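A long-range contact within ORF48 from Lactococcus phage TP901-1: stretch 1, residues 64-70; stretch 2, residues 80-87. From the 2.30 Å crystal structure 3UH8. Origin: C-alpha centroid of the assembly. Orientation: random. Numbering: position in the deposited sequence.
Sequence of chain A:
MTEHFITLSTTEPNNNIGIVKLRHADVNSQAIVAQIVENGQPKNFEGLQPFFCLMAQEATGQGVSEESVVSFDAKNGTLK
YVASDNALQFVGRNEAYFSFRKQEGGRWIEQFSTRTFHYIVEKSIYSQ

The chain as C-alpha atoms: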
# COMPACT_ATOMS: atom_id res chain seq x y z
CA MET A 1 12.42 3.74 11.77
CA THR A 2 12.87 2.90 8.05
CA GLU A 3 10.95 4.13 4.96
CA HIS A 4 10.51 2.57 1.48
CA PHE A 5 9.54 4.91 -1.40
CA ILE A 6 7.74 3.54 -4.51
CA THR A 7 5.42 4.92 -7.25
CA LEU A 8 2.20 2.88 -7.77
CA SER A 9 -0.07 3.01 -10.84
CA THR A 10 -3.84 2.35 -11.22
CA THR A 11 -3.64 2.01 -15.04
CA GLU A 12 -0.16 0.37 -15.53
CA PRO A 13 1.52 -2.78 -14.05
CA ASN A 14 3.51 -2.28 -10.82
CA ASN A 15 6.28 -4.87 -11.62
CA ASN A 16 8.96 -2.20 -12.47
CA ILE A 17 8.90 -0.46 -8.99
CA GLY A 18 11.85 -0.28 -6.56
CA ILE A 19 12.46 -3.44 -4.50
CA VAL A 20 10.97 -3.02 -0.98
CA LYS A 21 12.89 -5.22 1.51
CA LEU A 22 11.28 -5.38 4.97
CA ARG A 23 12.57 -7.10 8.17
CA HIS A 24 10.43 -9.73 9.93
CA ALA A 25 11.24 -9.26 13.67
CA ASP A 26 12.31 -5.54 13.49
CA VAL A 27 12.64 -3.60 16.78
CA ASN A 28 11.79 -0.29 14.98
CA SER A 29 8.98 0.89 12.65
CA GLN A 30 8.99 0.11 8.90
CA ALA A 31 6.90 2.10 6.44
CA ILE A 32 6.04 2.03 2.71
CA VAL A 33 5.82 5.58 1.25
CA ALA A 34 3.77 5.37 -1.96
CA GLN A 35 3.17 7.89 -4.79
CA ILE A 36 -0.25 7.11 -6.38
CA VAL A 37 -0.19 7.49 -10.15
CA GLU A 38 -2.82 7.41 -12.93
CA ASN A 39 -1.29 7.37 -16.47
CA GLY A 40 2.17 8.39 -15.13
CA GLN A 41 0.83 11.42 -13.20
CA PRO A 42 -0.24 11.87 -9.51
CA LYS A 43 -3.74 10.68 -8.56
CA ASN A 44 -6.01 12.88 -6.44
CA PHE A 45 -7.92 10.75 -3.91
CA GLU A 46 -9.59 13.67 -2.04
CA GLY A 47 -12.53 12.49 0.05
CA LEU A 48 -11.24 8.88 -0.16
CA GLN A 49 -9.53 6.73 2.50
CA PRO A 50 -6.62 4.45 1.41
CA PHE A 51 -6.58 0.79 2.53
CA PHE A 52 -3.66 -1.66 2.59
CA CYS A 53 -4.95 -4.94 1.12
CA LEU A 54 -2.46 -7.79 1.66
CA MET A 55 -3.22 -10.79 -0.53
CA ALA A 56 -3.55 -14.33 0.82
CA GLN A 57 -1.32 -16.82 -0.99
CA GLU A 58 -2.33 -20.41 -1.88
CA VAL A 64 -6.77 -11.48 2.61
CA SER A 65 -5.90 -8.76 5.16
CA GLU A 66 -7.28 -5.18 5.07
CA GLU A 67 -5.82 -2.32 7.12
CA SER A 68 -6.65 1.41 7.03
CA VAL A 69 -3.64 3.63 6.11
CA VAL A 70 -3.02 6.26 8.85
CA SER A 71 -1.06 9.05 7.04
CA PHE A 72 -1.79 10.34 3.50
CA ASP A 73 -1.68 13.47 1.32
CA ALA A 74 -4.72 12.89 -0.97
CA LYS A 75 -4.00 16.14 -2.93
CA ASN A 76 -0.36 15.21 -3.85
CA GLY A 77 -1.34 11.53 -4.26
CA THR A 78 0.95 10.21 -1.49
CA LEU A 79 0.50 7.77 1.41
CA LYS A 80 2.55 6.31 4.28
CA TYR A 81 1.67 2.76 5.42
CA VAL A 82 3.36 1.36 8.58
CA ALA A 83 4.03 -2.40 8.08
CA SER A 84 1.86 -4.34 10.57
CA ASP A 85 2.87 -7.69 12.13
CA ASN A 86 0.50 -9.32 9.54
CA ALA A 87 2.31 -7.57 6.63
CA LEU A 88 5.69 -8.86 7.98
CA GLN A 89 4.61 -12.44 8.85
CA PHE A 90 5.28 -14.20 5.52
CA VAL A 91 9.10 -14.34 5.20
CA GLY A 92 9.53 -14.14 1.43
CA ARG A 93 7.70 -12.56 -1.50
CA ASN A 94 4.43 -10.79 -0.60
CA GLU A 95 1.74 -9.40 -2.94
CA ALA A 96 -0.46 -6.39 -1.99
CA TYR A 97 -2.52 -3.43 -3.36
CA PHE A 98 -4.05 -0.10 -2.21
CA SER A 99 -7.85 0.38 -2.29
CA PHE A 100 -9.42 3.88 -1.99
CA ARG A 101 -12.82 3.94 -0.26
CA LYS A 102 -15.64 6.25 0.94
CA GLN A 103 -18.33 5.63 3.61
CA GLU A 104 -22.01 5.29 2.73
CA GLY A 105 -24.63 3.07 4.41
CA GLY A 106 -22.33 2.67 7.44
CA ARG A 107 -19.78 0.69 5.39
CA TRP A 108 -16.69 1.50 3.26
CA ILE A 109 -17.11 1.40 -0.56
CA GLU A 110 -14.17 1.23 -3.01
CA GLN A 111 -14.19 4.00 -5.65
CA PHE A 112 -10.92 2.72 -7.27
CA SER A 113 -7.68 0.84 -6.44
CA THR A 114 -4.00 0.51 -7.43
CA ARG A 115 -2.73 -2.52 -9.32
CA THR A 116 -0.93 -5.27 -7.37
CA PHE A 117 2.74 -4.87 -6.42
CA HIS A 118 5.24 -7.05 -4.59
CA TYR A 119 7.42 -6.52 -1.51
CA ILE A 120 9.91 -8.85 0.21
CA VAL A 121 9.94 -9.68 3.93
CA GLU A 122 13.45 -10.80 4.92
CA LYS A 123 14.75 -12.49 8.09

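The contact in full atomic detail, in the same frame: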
# COMPACT_ATOMS: atom_id res chain seq x y z
N VAL A 64 -6.98 -12.90 2.90
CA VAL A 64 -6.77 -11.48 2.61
C VAL A 64 -6.83 -10.66 3.89
O VAL A 64 -7.64 -10.94 4.77
CB VAL A 64 -7.79 -10.97 1.58
N SER A 65 -5.96 -9.63 3.98
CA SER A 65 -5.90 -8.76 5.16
C SER A 65 -6.01 -7.28 4.77
O SER A 65 -5.21 -6.79 3.98
CB SER A 65 -4.63 -9.01 5.97
OG SER A 65 -3.82 -10.06 5.46
N GLU A 66 -7.02 -6.60 5.33
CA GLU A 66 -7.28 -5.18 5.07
C GLU A 66 -6.98 -4.33 6.28
O GLU A 66 -7.44 -4.63 7.38
CB GLU A 66 -8.72 -4.94 4.63
CG GLU A 66 -9.03 -5.45 3.24
CD GLU A 66 -10.47 -5.26 2.81
OE1 GLU A 66 -10.78 -5.49 1.62
OE2 GLU A 66 -11.30 -4.87 3.66
N GLU A 67 -6.21 -3.25 6.07
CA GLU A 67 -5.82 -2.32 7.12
C GLU A 67 -5.91 -0.89 6.60
O GLU A 67 -5.42 -0.60 5.51
CB GLU A 67 -4.38 -2.60 7.58
CG GLU A 67 -4.17 -3.96 8.22
CD GLU A 67 -2.72 -4.41 8.29
OE1 GLU A 67 -1.82 -3.55 8.14
OE2 GLU A 67 -2.49 -5.62 8.50
N SER A 68 -6.53 -0.00 7.39
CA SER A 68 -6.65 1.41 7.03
C SER A 68 -5.29 2.10 7.18
O SER A 68 -4.61 1.91 8.18
CB SER A 68 -7.70 2.10 7.90
OG SER A 68 -7.27 2.28 9.24
N VAL A 69 -4.90 2.87 6.15
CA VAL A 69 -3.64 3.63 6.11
C VAL A 69 -3.85 4.89 6.96
O VAL A 69 -4.83 5.61 6.78
CB VAL A 69 -3.20 3.92 4.65
CG1 VAL A 69 -2.00 4.87 4.60
CG2 VAL A 69 -2.88 2.63 3.90
N VAL A 70 -2.93 5.13 7.92
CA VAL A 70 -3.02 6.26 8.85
C VAL A 70 -2.70 7.61 8.20
O VAL A 70 -3.57 8.48 8.20
CB VAL A 70 -2.27 6.01 10.19
CG1 VAL A 70 -2.51 7.15 11.19
CG2 VAL A 70 -2.66 4.68 10.81
N LYS A 80 1.54 6.94 3.44
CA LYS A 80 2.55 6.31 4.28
C LYS A 80 1.87 5.18 5.06
O LYS A 80 1.02 5.45 5.91
CB LYS A 80 3.22 7.34 5.21
CG LYS A 80 4.33 6.76 6.07
CD LYS A 80 4.91 7.82 7.00
CE LYS A 80 5.93 7.23 7.94
NZ LYS A 80 6.59 8.29 8.75
N TYR A 81 2.22 3.93 4.73
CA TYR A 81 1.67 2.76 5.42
C TYR A 81 2.73 2.13 6.31
O TYR A 81 3.79 1.76 5.82
CB TYR A 81 1.07 1.73 4.43
CG TYR A 81 0.87 0.36 5.05
CD1 TYR A 81 -0.16 0.13 5.95
CD2 TYR A 81 1.76 -0.69 4.79
CE1 TYR A 81 -0.32 -1.11 6.57
CE2 TYR A 81 1.60 -1.93 5.40
CZ TYR A 81 0.57 -2.14 6.30
OH TYR A 81 0.42 -3.36 6.90
N VAL A 82 2.44 1.99 7.61
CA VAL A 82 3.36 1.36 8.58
C VAL A 82 3.10 -0.15 8.55
O VAL A 82 1.97 -0.58 8.82
CB VAL A 82 3.24 1.97 10.00
CG1 VAL A 82 4.15 1.25 11.00
CG2 VAL A 82 3.55 3.47 9.99
N ALA A 83 4.12 -0.94 8.17
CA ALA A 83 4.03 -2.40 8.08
C ALA A 83 3.61 -3.01 9.41
O ALA A 83 4.30 -2.86 10.42
CB ALA A 83 5.35 -3.00 7.60
N SER A 84 2.44 -3.66 9.41
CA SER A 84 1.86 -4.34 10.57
C SER A 84 2.58 -5.67 10.76
O SER A 84 3.35 -6.08 9.89
CB SER A 84 0.37 -4.59 10.34
OG SER A 84 0.15 -5.44 9.23
N ASP A 85 2.30 -6.37 11.88
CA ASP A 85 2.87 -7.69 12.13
C ASP A 85 2.37 -8.69 11.08
O ASP A 85 3.11 -9.59 10.70
CB ASP A 85 2.54 -8.17 13.56
CG ASP A 85 3.29 -7.44 14.67
OD1 ASP A 85 4.39 -6.89 14.39
OD2 ASP A 85 2.80 -7.44 15.82
N ASN A 86 1.13 -8.49 10.58
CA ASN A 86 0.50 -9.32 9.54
C ASN A 86 1.22 -9.15 8.20
O ASN A 86 1.47 -10.14 7.51
CB ASN A 86 -0.99 -8.95 9.39
CG ASN A 86 -1.86 -10.03 8.77
OD1 ASN A 86 -1.42 -10.87 7.99
ND2 ASN A 86 -3.14 -10.00 9.11
N ALA A 87 1.59 -7.90 7.85
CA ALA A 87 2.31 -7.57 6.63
C ALA A 87 3.75 -8.12 6.62
O ALA A 87 4.31 -8.32 5.54
CB ALA A 87 2.32 -6.06 6.42
O HOH W 1 -0.61 2.85 8.24

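A single carboxylate does most of the bonding in this contact. Glu67 spans the gap between the stretches and gives each of its oxygens to a different hydroxyl: Tyr81 OH donates to Glu67 OE1 at 2.6 Å, and Ser84 OG donates to Glu67 OE2 at 2.7 Å. Both bonds are short, as expected when a hydroxyl meets an acceptor that normally carries negative charge.

The backbones run roughly antiparallel, their end-to-end directions 148° apart, but they do not zip together as neighbouring sheet strands. The CA atoms of Val69 and Tyr81 lie 5.4 Å apart, whereas those of Glu67 and Ser84 are separated by 8.7 Å and those of Ser65 and Asn86 by 7.8 Å. No direct backbone hydrogen bond joins the two stretches. Near the close end, water 1 accepts from Val70 N at 3.3 Å and from Val82 N at 3.2 Å, linking the two main chains where they do not bond directly. Beyond it the gap is wide enough for side chains, and Glu67 reaches across it with chi1 in m and chi2 in t, its CA-to-CB bond directed toward the other stretch.

The two donors are also tied to the backbone of their own stretch. Within stretch 2, Ser84 N donates to Tyr81 OH at 3.2 Å, tying the phenol to the turn that follows its strand. Ser84, chi1 in p, also stands at the N-cap of the weakly bonded helix that follows: its OG accepts from Ala87 N at 3.2 Å while donating to Glu67. Each hydroxyl therefore accepts from a backbone amide and donates to the carboxylate, so one small network joins strand, turn and helix start. Glu67 OE1 meets the Tyr81 ring at its edge, near the ring plane, where the hydroxyl can reach it.

Apolar packing supports the close end. Val69 CG2 lies 4.1 Å from Tyr81 CB, against the base of the side chain whose tip binds Glu67, and both residues are buried. Val69 CG1 also comes within 3.3 Å of Lys80 O, a contact without hydrogen-bonding character. The CA-to-CB bond of Lys80 points sideways, and the end of its side chain leads off from stretch 1.

At the other end the fit is looser. Ser65 OG is 3.6 Å from Asn86 OD1, and Asn86 CB lies 3.8 Å from Glu67 OE2, flanking the carboxylate. The contact buries just 320 Å² in all. Its rule is economical: one acid takes bonds from two hydroxyls that each accept from a backbone amide, and a valine sits beside the tyrosine's base.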